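The same site in two structures of pyrethroid hydrolase from Sphingobium faniae, which hydrolyses the ester bond of pyrethroid insecticides such as cypermethrin and permethrin, releasing an alcohol and a cyclopropanecarboxylic acid: PDB 5Y5R (chain A, 1.90 Å), residues A12-A17 and E168-T173, and PDB 5Y57 (chain B, 1.96 Å), residues A12-A17 and E168-T173. Structure 2 is superposed on structure 1 by the backbone atoms of these residues (RMSD 0.13 Å); each is numbered along its deposited sequence.

Structure 1 (5Y5R); sequences ALNRGA and EHFIQT. With 8NL ((2-methyl-3-phenyl-phenyl)methyl (1~{S})-3-[(~{E})-2-chloranyl-3,3,3-tris(fluoranyl)prop-1-enyl]-2,2-dimethyl-cyclopropane-1-carboxylate), chain C.
Arg15 leaves its backbone with CG anti to the carbonyl carbon (chi1 -51°) and bends at chi3 (59°), which lays its aliphatic part across the 168-173 segment: Arg15 CD lies 3.4 Å from Phe170 O, and Arg15 CG packs 3.8 Å from Ile171 CG2. The guanidinium reaches a salt bridge with Asp37, while water 1 accepts from NH1 and donates to Phe170 O. The loop after strand 3-9 here meets, nearly antiparallel, the loop leading into strand 174-175. Two backbone hydrogen bonds flank Asn14 and Phe170: Ile171 N to Leu13 O (2.9 Å) and Arg15 N to His169 O (2.7 Å). Leu13 CD2 lies 3.8 Å from Gln172 O. His169 CB sits over one face of the Phe170 ring, and 8NL C8 over the opposite face, 3.9 Å from Phe170 CD1. Leu13 CB and CD1 touch the 8NL methyl carbon C. Ala12 N donates to the ester carbonyl oxygen 8NL O1 (3.3 Å), consistent with an oxyanion-hole role; 8NL is also hydrogen-bonded to Ser78 and to His230, the probable charge-relay histidine.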
loop_
_atom_site.group_PDB
_atom_site.type_symbol
_atom_site.label_atom_id
_atom_site.label_comp_id
_atom_site.label_asym_id
_atom_site.label_seq_id
_atom_site.Cartn_x
_atom_site.Cartn_y
_atom_site.Cartn_z
ATOM N N ALA A 12 -0.225 -6.607 -1.685
ATOM C CA ALA A 12 -0.642 -7.991 -1.940
ATOM C C ALA A 12 0.407 -9.023 -1.521
ATOM O O ALA A 12 1.607 -8.851 -1.741
ATOM C CB ALA A 12 -0.943 -8.190 -3.432
ATOM N N LEU A 13 -0.064 -10.142 -0.956
ATOM C CA LEU A 13 0.784 -11.262 -0.547
ATOM C C LEU A 13 1.774 -10.928 0.576
ATOM O O LEU A 13 2.637 -11.770 0.893
ATOM C CB LEU A 13 1.584 -11.789 -1.748
ATOM C CG LEU A 13 0.760 -12.575 -2.754
ATOM C CD1 LEU A 13 1.593 -12.901 -3.974
ATOM C CD2 LEU A 13 0.307 -13.831 -2.097
ATOM N N ASN A 14 1.674 -9.757 1.203
ATOM C CA ASN A 14 2.613 -9.336 2.239
ATOM C C ASN A 14 1.945 -9.315 3.619
ATOM O O ASN A 14 0.734 -9.505 3.765
ATOM C CB ASN A 14 3.212 -7.955 1.895
ATOM C CG ASN A 14 4.374 -8.037 0.937
ATOM O OD1 ASN A 14 4.237 -8.468 -0.237
ATOM N ND2 ASN A 14 5.545 -7.657 1.422
ATOM N N ARG A 15 2.760 -9.069 4.656
ATOM C CA ARG A 15 2.302 -8.887 6.029
ATOM C C ARG A 15 2.951 -7.630 6.626
ATOM O O ARG A 15 3.935 -7.118 6.099
ATOM C CB ARG A 15 2.639 -10.126 6.885
ATOM C CG ARG A 15 2.183 -11.471 6.268
ATOM C CD ARG A 15 2.524 -12.658 7.192
ATOM N NE ARG A 15 1.901 -12.550 8.509
ATOM C CZ ARG A 15 2.290 -13.217 9.607
ATOM N NH1 ARG A 15 3.329 -14.047 9.593
ATOM N NH2 ARG A 15 1.629 -13.040 10.737
ATOM N N GLY A 16 2.429 -7.163 7.774
ATOM C CA GLY A 16 2.937 -5.923 8.361
ATOM C C GLY A 16 4.427 -5.931 8.654
ATOM O O GLY A 16 5.092 -4.892 8.556
ATOM N N ALA A 17 4.986 -7.106 8.929
ATOM C CA ALA A 17 6.402 -7.231 9.251
ATOM C C ALA A 17 7.331 -6.752 8.139
ATOM O O ALA A 17 8.529 -6.547 8.401
ATOM C CB ALA A 17 6.728 -8.688 9.605
ATOM N N GLU A 168 8.248 -14.439 7.525
ATOM C CA GLU A 168 7.290 -13.617 8.256
ATOM C C GLU A 168 6.735 -12.455 7.425
ATOM O O GLU A 168 5.733 -11.850 7.814
ATOM C CB GLU A 168 7.931 -13.042 9.544
ATOM C CG GLU A 168 8.216 -14.071 10.619
ATOM C CD GLU A 168 9.299 -15.045 10.235
ATOM O OE1 GLU A 168 9.106 -16.256 10.480
ATOM O OE2 GLU A 168 10.292 -14.615 9.603
ATOM N N HIS A 169 7.352 -12.129 6.300
ATOM C CA HIS A 169 6.896 -10.964 5.534
ATOM C C HIS A 169 5.749 -11.262 4.572
ATOM O O HIS A 169 5.134 -10.307 4.058
ATOM C CB HIS A 169 8.056 -10.362 4.758
ATOM C CG HIS A 169 9.069 -9.678 5.627
ATOM N ND1 HIS A 169 9.965 -8.756 5.125
ATOM C CD2 HIS A 169 9.325 -9.773 6.954
ATOM C CE1 HIS A 169 10.725 -8.302 6.111
ATOM N NE2 HIS A 169 10.358 -8.904 7.229
ATOM N N PHE A 170 5.475 -12.548 4.307
ATOM C CA PHE A 170 4.644 -12.977 3.181
ATOM C C PHE A 170 3.525 -13.922 3.598
ATOM O O PHE A 170 3.617 -14.616 4.612
ATOM C CB PHE A 170 5.507 -13.669 2.131
ATOM C CG PHE A 170 6.716 -12.874 1.731
ATOM C CD1 PHE A 170 6.570 -11.554 1.294
ATOM C CD2 PHE A 170 7.977 -13.430 1.767
ATOM C CE1 PHE A 170 7.664 -10.803 0.923
ATOM C CE2 PHE A 170 9.091 -12.689 1.381
ATOM C CZ PHE A 170 8.928 -11.367 0.950
ATOM N N ILE A 171 2.472 -13.964 2.774
ATOM C CA ILE A 171 1.454 -15.011 2.834
ATOM C C ILE A 171 1.452 -15.761 1.498
ATOM O O ILE A 171 2.134 -15.388 0.544
ATOM C CB ILE A 171 0.041 -14.473 3.174
ATOM C CG1 ILE A 171 -0.352 -13.351 2.229
ATOM C CG2 ILE A 171 -0.083 -14.000 4.607
ATOM C CD1 ILE A 171 -1.821 -13.006 2.301
ATOM N N GLN A 172 0.684 -16.851 1.454
ATOM C CA GLN A 172 0.660 -17.729 0.289
ATOM C C GLN A 172 -0.411 -17.357 -0.724
ATOM O O GLN A 172 -0.202 -17.585 -1.923
ATOM C CB GLN A 172 0.425 -19.189 0.719
ATOM C CG GLN A 172 1.631 -19.833 1.388
ATOM C CD GLN A 172 2.900 -19.756 0.543
ATOM O OE1 GLN A 172 3.065 -20.530 -0.413
ATOM N NE2 GLN A 172 3.784 -18.821 0.868
ATOM N N THR A 173 -1.583 -16.898 -0.265
ATOM C CA THR A 173 -2.726 -16.614 -1.129
ATOM C C THR A 173 -3.426 -15.307 -0.757
ATOM O O THR A 173 -3.834 -15.110 0.392
ATOM C CB THR A 173 -3.748 -17.773 -1.112
ATOM O OG1 THR A 173 -3.102 -18.999 -1.476
ATOM C CG2 THR A 173 -4.827 -17.521 -2.138
HETATM C C 8NL C . 3.481 -9.608 -4.213
HETATM C C8 8NL C . 6.071 -12.232 -2.519
HETATM C C9 8NL C . 6.171 -13.614 -2.651
HETATM C C10 8NL C . 6.164 -14.199 -3.910
HETATM C C11 8NL C . 6.056 -13.344 -5.004
HETATM C C12 8NL C . 5.960 -11.961 -4.851
HETATM C C13 8NL C . 3.603 -6.654 -3.490
HETATM O O 8NL C . 3.088 -6.461 -4.829
HETATM CL CL 8NL C . -0.917 -6.858 -10.734
HETATM C C21 8NL C . -0.387 -6.692 -9.059
HETATM C C22 8NL C . -0.275 -7.953 -8.234
HETATM F F2 8NL C . 1.008 -8.235 -8.089
HETATM F F1 8NL C . -0.853 -7.855 -7.053
HETATM F F 8NL C . -0.875 -8.914 -8.905
HETATM C C20 8NL C . -0.054 -5.491 -8.584
HETATM C C16 8NL C . 0.375 -5.302 -7.145
HETATM C C17 8NL C . 0.991 -3.908 -7.069
HETATM C C18 8NL C . -0.269 -3.368 -6.409
HETATM C C19 8NL C . 1.303 -3.297 -8.444
HETATM C C15 8NL C . 1.822 -5.165 -6.681
HETATM C C14 8NL C . 1.940 -5.589 -5.215
HETATM O O1 8NL C . 1.069 -5.267 -4.403
HETATM C C2 8NL C . 4.740 -7.667 -3.278
HETATM C C3 8NL C . 5.891 -7.166 -2.681
HETATM C C4 8NL C . 7.002 -7.968 -2.425
HETATM C C5 8NL C . 6.966 -9.325 -2.731
HETATM C C6 8NL C . 5.844 -9.884 -3.331
HETATM C C1 8NL C . 4.720 -9.050 -3.593
HETATM C C7 8NL C . 5.947 -11.376 -3.600
HETATM O O HOH W 1 4.260 -15.760 7.364
#

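Structure 2 (5Y57); sequences ALNRGA and EHFIQT. With PMS (phenylmethanesulfonic acid), chain D.
With CG anti to the carbonyl carbon (chi1 -61°) and a bend at chi3 (66°), the Arg15 side chain runs its aliphatic part over the 168-173 segment. Arg15 CD lies 3.4 Å from Phe170 O, and Arg15 CG packs 3.6 Å from Ile171 CG2. Its guanidinium forms a salt bridge with Asp37, and water 2 accepts from NH1 while donating to Phe170 O. Flanking Asn14 and Phe170 are two backbone hydrogen bonds, Ile171 N to Leu13 O (3.0 Å) and Arg15 N to His169 O (2.7 Å). Leu13 CD2 lies 3.5 Å from Gln172 O. His169 CB sits over one face of the Phe170 ring. Ala12 N donates to the sulfur-bound oxygen PMS O2S, 2.9 Å away and close to straight (165° at the hydrogen), while Ala12 CB lies 3.4 Å from PMS O2S. PMS is also hydrogen-bonded to Leu79 N, next in sequence to Ser78, so two backbone amides hold the group, consistent with occupation of the oxyanion hole.

Comparison
The bound group differs most: structure 1 holds the pyrethroid ester 8NL and structure 2, overlapping part of the same place, the much smaller phenylmethanesulfonic acid PMS. The biaryl alcohol part of 8NL lies against Leu13(A) and Phe170(A), and the ester also touches Ala12(A). Within the two segments PMS touches Ala12(B) alone, so the apolar contacts to Leu13(B) and to the phenyl ring of Phe170(B) are absent there. What both groups share is an oxygen accepting from the backbone N of Ala12(A) or Ala12(B), an ester carbonyl oxygen in one and a sulfur-bound oxygen in the other. Leu13(A), Arg15(A), His169(A), Phe170(A) and Ile171(A) keep their places in chain B whichever group is bound, and the backbone hydrogen bonds Ile171(A) N to Leu13(A) O and Arg15(A) N to His169(A) O recur there. The water beside Arg15(A) also recurs beside Arg15(B). The side chain of Thr173(A), which touches nothing across the contact, lies differently from that of Thr173(B).

Structure 2 (5Y57)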
loop_
_atom_site.group_PDB
_atom_site.type_symbol
_atom_site.label_atom_id
_atom_site.label_comp_id
_atom_site.label_asym_id
_atom_site.label_seq_id
_atom_site.Cartn_x
_atom_site.Cartn_y
_atom_site.Cartn_z
ATOM N N ALA B 12 -0.226 -6.584 -1.541
ATOM C CA ALA B 12 -0.691 -7.947 -1.782
ATOM C C ALA B 12 0.370 -8.997 -1.453
ATOM O O ALA B 12 1.566 -8.818 -1.703
ATOM C CB ALA B 12 -1.138 -8.085 -3.235
ATOM N N LEU B 13 -0.086 -10.119 -0.907
ATOM C CA LEU B 13 0.756 -11.258 -0.544
ATOM C C LEU B 13 1.802 -10.943 0.541
ATOM O O LEU B 13 2.662 -11.785 0.823
ATOM C CB LEU B 13 1.456 -11.844 -1.776
ATOM C CG LEU B 13 0.522 -12.474 -2.820
ATOM C CD1 LEU B 13 1.182 -12.531 -4.198
ATOM C CD2 LEU B 13 0.141 -13.836 -2.366
ATOM N N ASN B 14 1.758 -9.775 1.161
ATOM C CA ASN B 14 2.723 -9.385 2.189
ATOM C C ASN B 14 2.057 -9.341 3.556
ATOM O O ASN B 14 0.839 -9.465 3.685
ATOM C CB ASN B 14 3.341 -8.020 1.855
ATOM C CG ASN B 14 4.501 -8.121 0.891
ATOM O OD1 ASN B 14 4.374 -8.652 -0.219
ATOM N ND2 ASN B 14 5.659 -7.615 1.319
ATOM N N ARG B 15 2.874 -9.119 4.592
ATOM C CA ARG B 15 2.368 -8.956 5.948
ATOM C C ARG B 15 2.999 -7.712 6.577
ATOM O O ARG B 15 4.027 -7.215 6.112
ATOM C CB ARG B 15 2.637 -10.203 6.822
ATOM C CG ARG B 15 1.988 -11.505 6.322
ATOM C CD ARG B 15 2.344 -12.719 7.229
ATOM N NE ARG B 15 1.775 -12.562 8.559
ATOM C CZ ARG B 15 2.191 -13.206 9.650
ATOM N NH1 ARG B 15 3.188 -14.076 9.586
ATOM N NH2 ARG B 15 1.608 -12.963 10.817
ATOM N N GLY B 16 2.348 -7.215 7.638
ATOM C CA GLY B 16 2.818 -6.102 8.465
ATOM C C GLY B 16 4.322 -6.000 8.615
ATOM O O GLY B 16 4.903 -4.918 8.481
ATOM N N ALA B 17 4.968 -7.142 8.848
ATOM C CA ALA B 17 6.383 -7.195 9.176
ATOM C C ALA B 17 7.290 -6.786 8.036
ATOM O O ALA B 17 8.496 -6.615 8.277
ATOM C CB ALA B 17 6.776 -8.600 9.639
ATOM N N GLU B 168 8.092 -14.446 7.549
ATOM C CA GLU B 168 7.141 -13.590 8.250
ATOM C C GLU B 168 6.662 -12.413 7.412
ATOM O O GLU B 168 5.662 -11.777 7.773
ATOM C CB GLU B 168 7.782 -13.018 9.526
ATOM C CG GLU B 168 8.046 -14.015 10.598
ATOM C CD GLU B 168 9.252 -14.865 10.304
ATOM O OE1 GLU B 168 9.277 -16.027 10.757
ATOM O OE2 GLU B 168 10.172 -14.376 9.611
ATOM N N HIS B 169 7.346 -12.103 6.313
ATOM C CA HIS B 169 6.953 -10.958 5.491
ATOM C C HIS B 169 5.816 -11.254 4.509
ATOM O O HIS B 169 5.267 -10.297 3.930
ATOM C CB HIS B 169 8.168 -10.430 4.719
ATOM C CG HIS B 169 9.153 -9.686 5.578
ATOM N ND1 HIS B 169 10.133 -8.864 5.053
ATOM C CD2 HIS B 169 9.314 -9.651 6.923
ATOM C CE1 HIS B 169 10.850 -8.353 6.040
ATOM N NE2 HIS B 169 10.371 -8.811 7.183
ATOM N N PHE B 170 5.421 -12.529 4.350
ATOM C CA PHE B 170 4.614 -12.997 3.223
ATOM C C PHE B 170 3.513 -13.936 3.679
ATOM O O PHE B 170 3.640 -14.620 4.709
ATOM C CB PHE B 170 5.452 -13.764 2.192
ATOM C CG PHE B 170 6.667 -13.043 1.747
ATOM C CD1 PHE B 170 6.553 -11.854 1.026
ATOM C CD2 PHE B 170 7.927 -13.540 2.025
ATOM C CE1 PHE B 170 7.680 -11.158 0.608
ATOM C CE2 PHE B 170 9.071 -12.852 1.603
ATOM C CZ PHE B 170 8.939 -11.659 0.888
ATOM N N ILE B 171 2.440 -13.985 2.877
ATOM C CA ILE B 171 1.466 -15.068 2.925
ATOM C C ILE B 171 1.407 -15.750 1.547
ATOM O O ILE B 171 1.938 -15.255 0.549
ATOM C CB ILE B 171 0.053 -14.606 3.348
ATOM C CG1 ILE B 171 -0.484 -13.564 2.373
ATOM C CG2 ILE B 171 0.036 -14.047 4.761
ATOM C CD1 ILE B 171 -1.927 -13.177 2.631
ATOM N N GLN B 172 0.717 -16.894 1.510
ATOM C CA GLN B 172 0.698 -17.718 0.306
ATOM C C GLN B 172 -0.373 -17.280 -0.684
ATOM O O GLN B 172 -0.144 -17.322 -1.901
ATOM C CB GLN B 172 0.492 -19.193 0.679
ATOM C CG GLN B 172 1.736 -19.876 1.233
ATOM C CD GLN B 172 2.848 -20.110 0.193
ATOM O OE1 GLN B 172 2.767 -21.040 -0.626
ATOM N NE2 GLN B 172 3.913 -19.305 0.264
ATOM N N THR B 173 -1.562 -16.904 -0.212
ATOM C CA THR B 173 -2.663 -16.582 -1.113
ATOM C C THR B 173 -3.361 -15.286 -0.708
ATOM O O THR B 173 -3.615 -15.043 0.472
ATOM C CB THR B 173 -3.684 -17.734 -1.165
ATOM O OG1 THR B 173 -4.180 -17.984 0.154
ATOM C CG2 THR B 173 -3.038 -19.007 -1.706
HETATM C C PMS D . 0.865 -4.641 -6.481
HETATM S S PMS D . 1.321 -4.873 -4.884
HETATM C C1 PMS D . 0.304 -5.812 -7.258
HETATM C C2 PMS D . 0.566 -7.121 -6.887
HETATM C C3 PMS D . 0.029 -8.173 -7.626
HETATM C C4 PMS D . -0.763 -7.903 -8.726
HETATM C C5 PMS D . -1.028 -6.584 -9.090
HETATM C C6 PMS D . -0.487 -5.537 -8.366
HETATM O O2S PMS D . 0.250 -5.053 -3.953
HETATM O O1S PMS D . 2.366 -5.832 -4.663
HETATM O O HOH W 2 4.376 -15.793 7.324
#